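Local coordinates for Glyco_hydro_cc domain-containing protein (Trichoderma gamsii, PDB 6UBD) that probably binds β-1,3-glucan oligosaccharides, as a fungal member (subgroup VII) of glycoside hydrolase family 128, at residues Trp52-Thr57 with Tyr100-Asn105; Trp154-Asn159 with Ile186-Asn191; Gly249-Pro254 with Ser262-Ala267. All blocks are in the same frame, centred on the assembly; numbering follows the deposited sequence. Where two conformers were deposited one is given.

Interaction 1: Trp52-Thr57 with Tyr100-Asn105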
loop_
_atom_site.group_PDB
_atom_site.type_symbol
_atom_site.label_atom_id
_atom_site.label_comp_id
_atom_site.label_asym_id
_atom_site.label_seq_id
_atom_site.Cartn_x
_atom_site.Cartn_y
_atom_site.Cartn_z
ATOM N N TRP A 52 10.522 0.755 -5.231
ATOM C CA TRP A 52 10.079 1.324 -3.940
ATOM C C TRP A 52 9.636 0.282 -2.971
ATOM O O TRP A 52 9.310 -0.887 -3.378
ATOM C CB TRP A 52 8.907 2.310 -4.156
ATOM C CG TRP A 52 7.588 1.735 -4.563
ATOM C CD1 TRP A 52 7.247 1.293 -5.809
ATOM C CD2 TRP A 52 6.447 1.540 -3.711
ATOM N NE1 TRP A 52 5.951 0.871 -5.796
ATOM C CE2 TRP A 52 5.409 1.006 -4.520
ATOM C CE3 TRP A 52 6.176 1.826 -2.354
ATOM C CZ2 TRP A 52 4.130 0.763 -4.012
ATOM C CZ3 TRP A 52 4.917 1.556 -1.887
ATOM C CH2 TRP A 52 3.911 1.062 -2.706
ATOM N N TRP A 53 9.527 0.565 -1.693
ATOM C CA TRP A 53 8.836 -0.308 -0.695
ATOM C C TRP A 53 8.259 0.534 0.446
ATOM O O TRP A 53 8.724 1.682 0.653
ATOM C CB TRP A 53 9.736 -1.422 -0.149
ATOM C CG TRP A 53 10.570 -1.199 1.080
ATOM C CD1 TRP A 53 10.382 -1.788 2.313
ATOM C CD2 TRP A 53 11.784 -0.407 1.206
ATOM N NE1 TRP A 53 11.410 -1.463 3.176
ATOM C CE2 TRP A 53 12.261 -0.598 2.527
ATOM C CE3 TRP A 53 12.461 0.470 0.354
ATOM C CZ2 TRP A 53 13.416 0.046 3.007
ATOM C CZ3 TRP A 53 13.599 1.105 0.822
ATOM C CH2 TRP A 53 14.066 0.877 2.126
ATOM N N HIS A 54 7.352 -0.035 1.185
ATOM C CA HIS A 54 6.906 0.484 2.485
ATOM C C HIS A 54 6.884 -0.630 3.521
ATOM O O HIS A 54 6.935 -1.812 3.109
ATOM C CB HIS A 54 5.585 1.275 2.398
ATOM C CG HIS A 54 4.369 0.390 2.406
ATOM N ND1 HIS A 54 3.746 0.046 3.567
ATOM C CD2 HIS A 54 3.617 -0.111 1.382
ATOM C CE1 HIS A 54 2.656 -0.647 3.279
ATOM N NE2 HIS A 54 2.553 -0.768 1.947
ATOM N N ASP A 55 6.805 -0.319 4.807
ATOM C CA ASP A 55 6.711 -1.331 5.877
ATOM C C ASP A 55 5.753 -0.859 6.968
ATOM O O ASP A 55 5.906 -1.318 8.089
ATOM C CB ASP A 55 8.090 -1.709 6.403
ATOM C CG ASP A 55 8.777 -0.565 7.156
ATOM O OD1 ASP A 55 8.209 0.541 7.262
ATOM O OD2 ASP A 55 9.899 -0.827 7.696
ATOM N N TRP A 56 4.748 -0.074 6.582
ATOM C CA TRP A 56 3.731 0.461 7.527
ATOM C C TRP A 56 4.307 1.439 8.591
ATOM O O TRP A 56 3.532 1.882 9.452
ATOM C CB TRP A 56 2.915 -0.664 8.186
ATOM C CG TRP A 56 2.150 -1.503 7.185
ATOM C CD1 TRP A 56 0.917 -1.264 6.634
ATOM C CD2 TRP A 56 2.584 -2.765 6.621
ATOM N NE1 TRP A 56 0.565 -2.255 5.756
ATOM C CE2 TRP A 56 1.577 -3.151 5.714
ATOM C CE3 TRP A 56 3.738 -3.571 6.771
ATOM C CZ2 TRP A 56 1.702 -4.330 4.952
ATOM C CZ3 TRP A 56 3.840 -4.727 5.994
ATOM C CH2 TRP A 56 2.828 -5.121 5.111
ATOM N N THR A 57 5.612 1.729 8.572
ATOM C CA THR A 57 6.253 2.624 9.567
ATOM C C THR A 57 6.588 3.994 8.974
ATOM O O THR A 57 6.531 4.222 7.768
ATOM C CB THR A 57 7.538 2.014 10.157
ATOM O OG1 THR A 57 8.694 2.231 9.304
ATOM C CG2 THR A 57 7.385 0.551 10.564
ATOM N N TYR A 100 7.694 10.675 -0.386
ATOM C CA TYR A 100 6.319 10.158 -0.484
ATOM C C TYR A 100 5.841 9.768 0.922
ATOM O O TYR A 100 6.595 9.078 1.636
ATOM C CB TYR A 100 6.258 8.928 -1.401
ATOM C CG TYR A 100 6.759 9.116 -2.833
ATOM C CD1 TYR A 100 8.101 8.979 -3.153
ATOM C CD2 TYR A 100 5.911 9.474 -3.862
ATOM C CE1 TYR A 100 8.565 9.199 -4.453
ATOM C CE2 TYR A 100 6.356 9.656 -5.166
ATOM C CZ TYR A 100 7.710 9.550 -5.463
ATOM O OH TYR A 100 8.198 9.758 -6.739
ATOM N N VAL A 101 4.593 10.151 1.268
ATOM C CA VAL A 101 4.025 9.785 2.589
ATOM C C VAL A 101 2.579 9.349 2.376
ATOM O O VAL A 101 1.813 10.095 1.735
ATOM C CB VAL A 101 4.180 10.854 3.644
ATOM C CG1 VAL A 101 3.612 12.113 3.202
ATOM C CG2 VAL A 101 3.620 10.503 5.026
ATOM N N MET A 102 2.226 8.215 2.974
ATOM C CA MET A 102 0.856 7.715 2.945
ATOM C C MET A 102 0.143 7.963 4.293
ATOM O O MET A 102 0.753 7.782 5.380
ATOM C CB MET A 102 0.843 6.194 2.658
ATOM C CG MET A 102 1.512 5.760 1.339
ATOM S SD MET A 102 1.697 4.024 1.088
ATOM C CE MET A 102 2.909 3.568 2.324
ATOM N N GLY A 103 -1.181 8.169 4.215
ATOM C CA GLY A 103 -2.023 8.232 5.405
ATOM C C GLY A 103 -2.474 6.886 5.951
ATOM O O GLY A 103 -1.829 5.810 5.658
ATOM N N PHE A 104 -3.530 6.904 6.745
ATOM C CA PHE A 104 -3.844 5.834 7.711
ATOM C C PHE A 104 -4.096 4.474 7.005
ATOM O O PHE A 104 -4.720 4.442 5.937
ATOM C CB PHE A 104 -5.011 6.207 8.608
ATOM C CG PHE A 104 -4.987 7.663 9.008
ATOM C CD1 PHE A 104 -3.973 8.197 9.824
ATOM C CD2 PHE A 104 -5.917 8.553 8.489
ATOM C CE1 PHE A 104 -3.893 9.561 10.107
ATOM C CE2 PHE A 104 -5.810 9.917 8.749
ATOM C CZ PHE A 104 -4.815 10.409 9.537
ATOM N N ASN A 105 -3.710 3.427 7.755
ATOM C CA ASN A 105 -3.938 2.038 7.254
ATOM C C ASN A 105 -5.294 1.493 7.734
ATOM O O ASN A 105 -5.361 1.073 8.888
ATOM C CB ASN A 105 -2.732 1.187 7.653
ATOM C CG ASN A 105 -2.779 -0.220 7.061
ATOM O OD1 ASN A 105 -2.455 -0.321 5.863
ATOM N ND2 ASN A 105 -3.334 -1.182 7.788
#
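The apolar part of this contact is Met-102, at the end of strand 100-102, meeting His-54 of strand 52-54 inside the (β/α)8 barrel, past the strand 69-73 that lies between them in the sheet. Its chain bends at the last torsion (chi3 -68°), which sets the methyl CE over one face of the imidazole, off-centre toward the rim and 3.5 Å from His-54 CG. The ring centroid lies 3.8 Å from CE, a CH-pi contact, while SD stands farther back above the same ring.

The second meeting involves two flat groups. Asn-105 OD1 comes to the edge of the Trp-56 indole, in its plane and 3.6 Å from CD1, with the amide turned 86° to the ring. Indole NE1 spends its hydrogen on Glu-201 OE2.

The polar bonds run within or beyond the pair. His-54 ND1 accepts from Trp-56 N in the plane of the imidazole (3.2 Å, N-H...N 154°), and NE2 bonds to Thr-200 O. Both ring nitrogens are thus engaged, and His-54 CE1 also lies 3.6 Å above the plane of the Trp-56 ring. A leucine in place of His-54 would probably leave Trp-56 N and Thr-200 O without their mates and Trp-56 freer to shift.

A bond at each nitrogen fixes the rotation of the imidazole, so that it presents one face to the thioether methyl and CE1 to the Trp-56 ring.

Interaction 2: Trp154-Asn159 with Ile186-Asn191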
loop_
_atom_site.group_PDB
_atom_site.type_symbol
_atom_site.label_atom_id
_atom_site.label_comp_id
_atom_site.label_asym_id
_atom_site.label_seq_id
_atom_site.Cartn_x
_atom_site.Cartn_y
_atom_site.Cartn_z
ATOM N N TRP A 154 -15.936 5.598 4.327
ATOM C CA TRP A 154 -15.102 6.477 5.189
ATOM C C TRP A 154 -14.372 7.527 4.333
ATOM O O TRP A 154 -14.326 8.703 4.758
ATOM C CB TRP A 154 -14.150 5.530 6.014
ATOM C CG TRP A 154 -13.337 6.177 7.099
ATOM C CD1 TRP A 154 -13.544 5.977 8.438
ATOM C CD2 TRP A 154 -12.165 7.021 6.999
ATOM N NE1 TRP A 154 -12.602 6.650 9.183
ATOM C CE2 TRP A 154 -11.760 7.290 8.328
ATOM C CE3 TRP A 154 -11.386 7.573 5.963
ATOM C CZ2 TRP A 154 -10.687 8.130 8.636
ATOM C CZ3 TRP A 154 -10.318 8.401 6.247
ATOM C CH2 TRP A 154 -9.967 8.658 7.587
ATOM N N LEU A 155 -13.689 7.095 3.247
ATOM C CA LEU A 155 -12.877 8.031 2.459
ATOM C C LEU A 155 -13.832 9.027 1.777
ATOM O O LEU A 155 -13.438 10.182 1.599
ATOM C CB LEU A 155 -12.025 7.250 1.451
ATOM C CG LEU A 155 -10.930 8.096 0.780
ATOM C CD1 LEU A 155 -9.901 8.609 1.800
ATOM C CD2 LEU A 155 -10.226 7.311 -0.296
ATOM N N LYS A 156 -15.016 8.628 1.435
ATOM C CA LYS A 156 -15.958 9.568 0.769
ATOM C C LYS A 156 -16.314 10.725 1.705
ATOM O O LYS A 156 -16.333 11.903 1.253
ATOM C CB LYS A 156 -17.196 8.780 0.289
ATOM C CG LYS A 156 -18.143 9.644 -0.505
ATOM C CD LYS A 156 -19.174 8.871 -1.217
ATOM C CE LYS A 156 -18.520 8.099 -2.332
ATOM N NZ LYS A 156 -19.499 7.256 -3.059
ATOM N N GLN A 157 -16.505 10.391 2.981
ATOM C CA GLN A 157 -16.817 11.399 4.009
ATOM C C GLN A 157 -15.551 12.227 4.300
ATOM O O GLN A 157 -15.643 13.492 4.380
ATOM C CB GLN A 157 -17.392 10.663 5.211
ATOM C CG GLN A 157 -17.857 11.637 6.309
ATOM C CD GLN A 157 -19.085 12.425 5.890
ATOM O OE1 GLN A 157 -19.941 11.940 5.145
ATOM N NE2 GLN A 157 -19.223 13.639 6.385
ATOM N N PHE A 158 -14.380 11.594 4.433
ATOM C CA PHE A 158 -13.111 12.306 4.732
ATOM C C PHE A 158 -12.854 13.323 3.625
ATOM O O PHE A 158 -12.422 14.451 3.898
ATOM C CB PHE A 158 -12.003 11.228 4.808
ATOM C CG PHE A 158 -10.610 11.747 5.081
ATOM C CD1 PHE A 158 -10.209 12.129 6.347
ATOM C CD2 PHE A 158 -9.666 11.814 4.074
ATOM C CE1 PHE A 158 -8.920 12.560 6.594
ATOM C CE2 PHE A 158 -8.360 12.222 4.315
ATOM C CZ PHE A 158 -7.988 12.634 5.590
ATOM N N ASN A 159 -13.063 12.946 2.371
ATOM C CA ASN A 159 -12.784 13.792 1.179
ATOM C C ASN A 159 -13.672 15.048 1.156
ATOM O O ASN A 159 -13.279 16.009 0.464
ATOM C CB ASN A 159 -13.028 12.983 -0.088
ATOM C CG ASN A 159 -12.658 13.720 -1.355
ATOM O OD1 ASN A 159 -11.502 14.152 -1.475
ATOM N ND2 ASN A 159 -13.560 13.754 -2.336
ATOM N N ILE A 186 -10.387 -0.818 -9.058
ATOM C CA ILE A 186 -9.723 0.283 -9.816
ATOM C C ILE A 186 -10.774 1.275 -10.338
ATOM O O ILE A 186 -10.599 2.521 -10.205
ATOM C CB ILE A 186 -8.893 -0.324 -10.966
ATOM C CG1 ILE A 186 -7.641 -1.053 -10.435
ATOM C CG2 ILE A 186 -8.483 0.721 -11.982
ATOM C CD1 ILE A 186 -6.953 -1.941 -11.438
ATOM N N ASP A 187 -11.804 0.778 -10.970
ATOM C CA ASP A 187 -12.826 1.656 -11.582
ATOM C C ASP A 187 -13.534 2.507 -10.523
ATOM O O ASP A 187 -13.754 3.728 -10.742
ATOM C CB ASP A 187 -13.834 0.867 -12.413
ATOM C CG ASP A 187 -13.315 0.169 -13.649
ATOM O OD1 ASP A 187 -12.322 0.590 -14.168
ATOM O OD2 ASP A 187 -13.992 -0.789 -14.143
ATOM N N TYR A 188 -13.882 1.899 -9.390
ATOM C CA TYR A 188 -14.527 2.664 -8.306
ATOM C C TYR A 188 -13.634 3.839 -7.865
ATOM O O TYR A 188 -14.117 4.988 -7.760
ATOM C CB TYR A 188 -14.860 1.786 -7.097
ATOM C CG TYR A 188 -15.437 2.577 -5.950
ATOM C CD1 TYR A 188 -16.765 3.029 -5.929
ATOM C CD2 TYR A 188 -14.606 3.027 -4.919
ATOM C CE1 TYR A 188 -17.242 3.850 -4.928
ATOM C CE2 TYR A 188 -15.092 3.878 -3.940
ATOM C CZ TYR A 188 -16.434 4.228 -3.897
ATOM O OH TYR A 188 -16.916 5.111 -2.962
ATOM N N TYR A 189 -12.343 3.586 -7.606
ATOM C CA TYR A 189 -11.485 4.620 -7.014
ATOM C C TYR A 189 -11.081 5.648 -8.077
ATOM O O TYR A 189 -10.978 6.851 -7.709
ATOM C CB TYR A 189 -10.303 4.022 -6.235
ATOM C CG TYR A 189 -10.663 3.519 -4.857
ATOM C CD1 TYR A 189 -10.829 4.429 -3.817
ATOM C CD2 TYR A 189 -10.916 2.158 -4.619
ATOM C CE1 TYR A 189 -11.194 3.981 -2.556
ATOM C CE2 TYR A 189 -11.304 1.696 -3.379
ATOM C CZ TYR A 189 -11.441 2.635 -2.331
ATOM O OH TYR A 189 -11.743 2.218 -1.061
ATOM N N TRP A 190 -10.918 5.320 -9.352
ATOM C CA TRP A 190 -10.718 6.337 -10.418
ATOM C C TRP A 190 -11.998 7.167 -10.607
ATOM O O TRP A 190 -11.955 8.400 -10.633
ATOM C CB TRP A 190 -10.244 5.703 -11.763
ATOM C CG TRP A 190 -10.229 6.762 -12.829
ATOM C CD1 TRP A 190 -11.162 6.998 -13.822
ATOM C CD2 TRP A 190 -9.371 7.913 -12.871
ATOM N NE1 TRP A 190 -10.884 8.147 -14.520
ATOM C CE2 TRP A 190 -9.787 8.738 -13.946
ATOM C CE3 TRP A 190 -8.245 8.263 -12.145
ATOM C CZ2 TRP A 190 -9.142 9.932 -14.251
ATOM C CZ3 TRP A 190 -7.569 9.425 -12.463
ATOM C CH2 TRP A 190 -8.047 10.253 -13.486
ATOM N N ASN A 191 -13.113 6.517 -10.775
ATOM C CA ASN A 191 -14.358 7.254 -11.059
ATOM C C ASN A 191 -14.740 8.206 -9.912
ATOM O O ASN A 191 -15.194 9.360 -10.169
ATOM C CB ASN A 191 -15.530 6.321 -11.367
ATOM C CG ASN A 191 -15.459 5.603 -12.686
ATOM O OD1 ASN A 191 -16.067 4.546 -12.815
ATOM N ND2 ASN A 191 -14.794 6.198 -13.653
#
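Lys-156 and Tyr-188 meet at the outer side of this helix pair, and Tyr-188 is the side chain to follow. It leaves helix 179-193 at CB with CG anti to the backbone N (chi1 176°), which carries the ring out so that its end comes close to 154-159. The first ring atom to find company is CD2: it sits 3.7 Å above the plane of the Tyr-189 ring, over the centre, so one tyrosine offers an edge to the face of the next. Farther out, the hydroxyl OH is met by two atoms of Lys-156, CE and NZ, each 3.4 Å away. The ammonium approaches near the plane of the tyrosine ring, at its edge, and its bond to OH is weak. The stronger partner of Tyr-188 OH is Glu-152 OE2, just before helix 154-159; the other carboxylate oxygen of Glu-152 takes the backbone N of Lys-156, so one acid ties the tyrosine tip to the start of that helix.

Deeper in, Leu-155 meets Tyr-189. The branch CD2 touches CE1 of the ring at 4.1 Å, near the plane and at the edge, a light apolar contact between helices whose closest CA atoms, those of Leu-155 and Tyr-189, are still 10.2 Å apart.

The two helices are consecutive on the outside of the (β/α)8 barrel, joined through strand 170-176. Tyr-189 packs on Thr-170 and Ile-172 of that strand and on Met-146 of a loop, while Leu-155 and Lys-156 also reach Tyr-193, a turn farther along helix 179-193.

Interaction 3: Gly249-Pro254 with Ser262-Ala267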
loop_
_atom_site.group_PDB
_atom_site.type_symbol
_atom_site.label_atom_id
_atom_site.label_comp_id
_atom_site.label_asym_id
_atom_site.label_seq_id
_atom_site.Cartn_x
_atom_site.Cartn_y
_atom_site.Cartn_z
ATOM N N GLY A 249 -2.977 -16.745 5.275
ATOM C CA GLY A 249 -2.799 -18.187 5.066
ATOM C C GLY A 249 -1.340 -18.589 4.837
ATOM O O GLY A 249 -0.429 -17.736 5.012
ATOM N N SER A 250 -1.136 -19.868 4.550
ATOM C CA SER A 250 0.222 -20.440 4.476
ATOM C C SER A 250 0.803 -20.409 3.047
ATOM O O SER A 250 2.021 -20.630 2.898
ATOM C CB SER A 250 0.235 -21.835 5.027
ATOM O OG SER A 250 -0.444 -22.711 4.145
ATOM N N VAL A 251 -0.032 -20.153 2.026
ATOM C CA VAL A 251 0.395 -20.263 0.608
ATOM C C VAL A 251 0.803 -18.879 0.031
ATOM O O VAL A 251 1.855 -18.821 -0.669
ATOM C CB VAL A 251 -0.713 -20.955 -0.211
ATOM C CG1 VAL A 251 -0.219 -21.231 -1.619
ATOM C CG2 VAL A 251 -1.140 -22.274 0.453
ATOM N N TRP A 252 0.072 -17.822 0.355
ATOM C CA TRP A 252 0.414 -16.455 -0.109
ATOM C C TRP A 252 1.787 -15.974 0.368
ATOM O O TRP A 252 2.458 -15.235 -0.389
ATOM C CB TRP A 252 -0.730 -15.488 0.332
ATOM C CG TRP A 252 -0.493 -14.105 -0.176
ATOM C CD1 TRP A 252 0.062 -13.053 0.517
ATOM C CD2 TRP A 252 -0.634 -13.639 -1.525
ATOM N NE1 TRP A 252 0.281 -12.013 -0.328
ATOM C CE2 TRP A 252 -0.088 -12.336 -1.601
ATOM C CE3 TRP A 252 -1.113 -14.224 -2.704
ATOM C CZ2 TRP A 252 -0.073 -11.614 -2.789
ATOM C CZ3 TRP A 252 -1.086 -13.530 -3.882
ATOM C CH2 TRP A 252 -0.550 -12.222 -3.940
ATOM N N PRO A 253 2.265 -16.304 1.584
ATOM C CA PRO A 253 3.542 -15.706 2.033
ATOM C C PRO A 253 4.655 -15.875 1.001
ATOM O O PRO A 253 4.833 -16.984 0.470
ATOM C CB PRO A 253 3.895 -16.454 3.336
ATOM C CG PRO A 253 2.554 -16.738 3.885
ATOM C CD PRO A 253 1.661 -17.088 2.690
ATOM N N PRO A 254 5.433 -14.797 0.685
ATOM C CA PRO A 254 6.412 -14.902 -0.414
ATOM C C PRO A 254 7.722 -15.601 -0.001
ATOM O O PRO A 254 8.553 -15.765 -0.929
ATOM C CB PRO A 254 6.617 -13.434 -0.782
ATOM C CG PRO A 254 6.395 -12.710 0.535
ATOM C CD PRO A 254 5.243 -13.431 1.195
ATOM N N SER A 262 9.373 -18.481 -1.809
ATOM C CA SER A 262 8.254 -19.450 -1.977
ATOM C C SER A 262 7.799 -19.430 -3.426
ATOM O O SER A 262 8.190 -18.604 -4.243
ATOM C CB SER A 262 7.100 -19.109 -1.053
ATOM O OG SER A 262 6.413 -17.970 -1.573
ATOM N N GLN A 263 6.965 -20.431 -3.780
ATOM C CA GLN A 263 6.385 -20.457 -5.142
ATOM C C GLN A 263 5.594 -19.184 -5.446
ATOM O O GLN A 263 5.646 -18.648 -6.552
ATOM C CB GLN A 263 5.534 -21.743 -5.290
ATOM C CG GLN A 263 6.339 -23.064 -5.185
ATOM C CD GLN A 263 5.426 -24.251 -4.959
ATOM O OE1 GLN A 263 4.788 -24.751 -5.897
ATOM N NE2 GLN A 263 5.335 -24.675 -3.678
ATOM N N SER A 264 4.867 -18.653 -4.447
ATOM C CA SER A 264 4.129 -17.371 -4.593
ATOM C C SER A 264 5.092 -16.171 -4.769
ATOM O O SER A 264 4.918 -15.363 -5.694
ATOM C CB SER A 264 3.186 -17.157 -3.436
ATOM O OG SER A 264 2.219 -18.202 -3.323
ATOM N N GLY A 265 6.180 -16.195 -3.992
ATOM C CA GLY A 265 7.213 -15.171 -4.147
ATOM C C GLY A 265 7.895 -15.189 -5.510
ATOM O O GLY A 265 8.262 -14.161 -6.143
ATOM N N GLN A 266 8.145 -16.417 -6.015
ATOM C CA GLN A 266 8.739 -16.623 -7.362
ATOM C C GLN A 266 7.749 -16.152 -8.438
ATOM O O GLN A 266 8.172 -15.612 -9.446
ATOM C CB GLN A 266 9.049 -18.106 -7.587
ATOM C CG GLN A 266 10.225 -18.671 -6.766
ATOM C CD GLN A 266 10.254 -20.179 -6.705
ATOM O OE1 GLN A 266 10.306 -20.812 -5.637
ATOM N NE2 GLN A 266 10.215 -20.748 -7.903
ATOM N N ALA A 267 6.443 -16.379 -8.270
ATOM C CA ALA A 267 5.491 -15.910 -9.305
ATOM C C ALA A 267 5.580 -14.362 -9.420
ATOM O O ALA A 267 5.571 -13.815 -10.472
ATOM C CB ALA A 267 4.101 -16.353 -8.947
HETATM O O HOH W 1 4.063 -20.540 -1.947
#
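Ser-262 and Ser-264 take hold of the carbonyls of the loop 249-254, and Ser-262 is also the N-cap of helix 263-273, the last helix of the barrel. Its OG has two bonds: it donates to Pro-253 O at 2.8 Å, in the carbonyl plane and on a lone pair, and accepts from Gly-265 N at 3.0 Å as the capping bond. With OG placed between the backbone N and the carbonyl carbon (chi1 75°), the hydroxyl can serve both. Ser-262 N adds a backbone bond to Pro-254 O (3.0 Å, N-H...O 169°).

Two residues on, in the first turn of the helix, Ser-264 OG donates to Val-251 O at 2.7 Å, well out of the carbonyl plane. A water bridges that same oxygen and Ser-264 N. The close approach of Pro-254 suits Gly-265: its CA makes a CA-H...O contact with Pro-254 O at 3.5 Å, and a CB here would clash with that oxygen.

The next shell positions these groups. Gln-217 NE2 hydrogen-bonds Ser-264 OG, and Val-251 rests on Ile-220 of helix 217-233. Trp-252 turns away from the helix, its ring stacked with Tyr-242 and its NE1 hydrogen-bonded to Thr-243 O.

The contacts follow one another along the chain, all within a single (β/α)8 barrel. Interaction 1 lies in its core, about 7 Å from the centre of the chain. Interactions 2 and 3 sit on opposite sides of that centre, their own centres about 30 Å apart. Interaction 1 is about 19 Å from interaction 2 between centres and touches it, Phe-104 CD2 lying 4.2 Å from Trp-154 CH2. The centres of interactions 1 and 3 are about 22 Å apart, their nearest atoms about 9 Å. Interaction 1 packs strand ends inside the barrel, interaction 2 joins two successive outer helices, and interaction 3 fastens the start of the last helix to the loop after strand 237-243.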